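Local coordinates for protein peroxisomal catalase A (Saccharomyces cerevisiae, PDB 1A4E) that probably breaks down hydrogen peroxide made by peroxisomal oxidases into water and oxygen, working as a heme-containing homotetramer, at residues D401-I404 with Q405-E409. Sequence-based numbering, arbitrary orientation.
Sequences DRPI and QQHQE
The carboxamide of Gln406 folds back on the chain just before it and meets Ile404, a compact example of a side-chain carbonyl accepting from backbone N-H groups in a stretch without regular helix or strand. Its OE1 accepts a bent hydrogen bond from Ile404 N (2.8 Å, N-H...O 136°), approached in the carbonyl plane. A weak second bond reaches the same OE1 from Gln405 N at 3.3 Å. The bend at chi2 (84°) turns the amide back across Pro403 CA and CB. On the other end of the amide, NE2 donates to a water 3.1 Å away, and that water in turn donates to Arg402 O. With an alanine here, Ile404 N is likely to lose this acceptor and the water its NE2 donor. The type I turn from Gln405 to Gln408 is closed by Gln408 N to Gln405 O. Just ahead of it, Pro403 CG sits 3.6 Å from the centroid of the His407 ring in a CH-pi contact, and Gln408 CG covers the opposite face. His407 CG lies between its own backbone N and carbonyl carbon (chi1 64°), which directs the ring at the proline, while ND1 bonds to Gly210 O. Pro417 of a neighbouring subunit packs on Ile404 and Gln406. Amide bonding and an imidazole held between Pro403 CG and Gln408 CG probably fix this irregular loop where it meets that subunit.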
loop_
_atom_site.group_PDB
_atom_site.type_symbol
_atom_site.label_atom_id
_atom_site.label_comp_id
_atom_site.label_asym_id
_atom_site.label_seq_id
_atom_site.Cartn_x
_atom_site.Cartn_y
_atom_site.Cartn_z
ATOM N N ASP B 401 24.966 -5.464 -31.003
ATOM C CA ASP B 401 25.378 -6.753 -31.515
ATOM C C ASP B 401 25.733 -7.780 -30.462
ATOM O O ASP B 401 25.909 -8.954 -30.798
ATOM C CB ASP B 401 26.549 -6.533 -32.460
ATOM C CG ASP B 401 26.127 -5.752 -33.696
ATOM O OD1 ASP B 401 25.046 -6.015 -34.237
ATOM O OD2 ASP B 401 26.877 -4.873 -34.116
ATOM N N ARG B 402 25.827 -7.358 -29.189
ATOM C CA ARG B 402 26.110 -8.274 -28.095
ATOM C C ARG B 402 24.902 -9.187 -27.910
ATOM O O ARG B 402 23.777 -8.706 -27.751
ATOM C CB ARG B 402 26.369 -7.508 -26.806
ATOM C CG ARG B 402 26.502 -8.407 -25.582
ATOM C CD ARG B 402 26.398 -7.604 -24.302
ATOM N NE ARG B 402 25.231 -6.727 -24.284
ATOM C CZ ARG B 402 24.098 -7.041 -23.657
ATOM N NH1 ARG B 402 23.961 -8.183 -23.004
ATOM N NH2 ARG B 402 23.081 -6.186 -23.675
ATOM N N PRO B 403 25.099 -10.513 -27.975
ATOM C CA PRO B 403 24.056 -11.488 -27.703
ATOM C C PRO B 403 23.688 -11.566 -26.225
ATOM O O PRO B 403 24.506 -11.314 -25.332
ATOM C CB PRO B 403 24.629 -12.770 -28.275
ATOM C CG PRO B 403 26.113 -12.622 -28.054
ATOM C CD PRO B 403 26.334 -11.166 -28.409
ATOM N N ILE B 404 22.415 -11.843 -25.956
ATOM C CA ILE B 404 22.001 -12.061 -24.582
ATOM C C ILE B 404 22.220 -13.548 -24.326
ATOM O O ILE B 404 23.131 -13.903 -23.576
ATOM C CB ILE B 404 20.532 -11.611 -24.444
ATOM C CG1 ILE B 404 20.454 -10.112 -24.747
ATOM C CG2 ILE B 404 20.019 -11.895 -23.044
ATOM C CD1 ILE B 404 19.048 -9.497 -24.772
ATOM N N GLN B 405 21.460 -14.455 -24.953
ATOM C CA GLN B 405 21.688 -15.879 -24.759
ATOM C C GLN B 405 21.599 -16.728 -26.027
ATOM O O GLN B 405 21.771 -17.941 -25.920
ATOM C CB GLN B 405 20.696 -16.420 -23.703
ATOM C CG GLN B 405 21.004 -15.992 -22.252
ATOM C CD GLN B 405 20.229 -16.746 -21.185
ATOM O OE1 GLN B 405 19.905 -17.915 -21.355
ATOM N NE2 GLN B 405 19.909 -16.138 -20.047
ATOM N N GLN B 406 21.397 -16.134 -27.230
ATOM C CA GLN B 406 21.256 -16.848 -28.512
ATOM C C GLN B 406 22.433 -17.732 -28.912
ATOM O O GLN B 406 22.289 -18.790 -29.527
ATOM C CB GLN B 406 21.112 -15.953 -29.737
ATOM C CG GLN B 406 20.284 -14.706 -29.738
ATOM C CD GLN B 406 21.001 -13.476 -29.203
ATOM O OE1 GLN B 406 21.171 -13.294 -28.001
ATOM N NE2 GLN B 406 21.401 -12.575 -30.091
ATOM N N HIS B 407 23.618 -17.209 -28.602
ATOM C CA HIS B 407 24.899 -17.840 -28.883
ATOM C C HIS B 407 25.230 -19.050 -28.021
ATOM O O HIS B 407 26.242 -19.719 -28.220
ATOM C CB HIS B 407 25.988 -16.783 -28.728
ATOM C CG HIS B 407 26.164 -16.206 -27.321
ATOM N ND1 HIS B 407 27.318 -16.054 -26.680
ATOM C CD2 HIS B 407 25.168 -15.731 -26.493
ATOM C CE1 HIS B 407 27.070 -15.513 -25.517
ATOM N NE2 HIS B 407 25.778 -15.324 -25.417
ATOM N N GLN B 408 24.364 -19.327 -27.048
ATOM C CA GLN B 408 24.583 -20.400 -26.107
ATOM C C GLN B 408 23.801 -21.661 -26.460
ATOM O O GLN B 408 23.794 -22.035 -27.632
ATOM C CB GLN B 408 24.248 -19.820 -24.724
ATOM C CG GLN B 408 25.238 -18.689 -24.445
ATOM C CD GLN B 408 25.044 -17.886 -23.176
ATOM O OE1 GLN B 408 23.925 -17.684 -22.716
ATOM N NE2 GLN B 408 26.131 -17.386 -22.591
ATOM N N GLU B 409 23.137 -22.351 -25.529
ATOM C CA GLU B 409 22.456 -23.614 -25.802
ATOM C C GLU B 409 21.249 -23.546 -26.726
ATOM O O GLU B 409 20.583 -22.518 -26.852
ATOM C CB GLU B 409 21.961 -24.265 -24.526
ATOM C CG GLU B 409 22.960 -24.378 -23.381
ATOM C CD GLU B 409 22.918 -23.250 -22.341
ATOM O OE1 GLU B 409 22.629 -22.092 -22.652
ATOM O OE2 GLU B 409 23.185 -23.545 -21.186
HETATM O O HOH W 1 21.205 -9.725 -28.783
#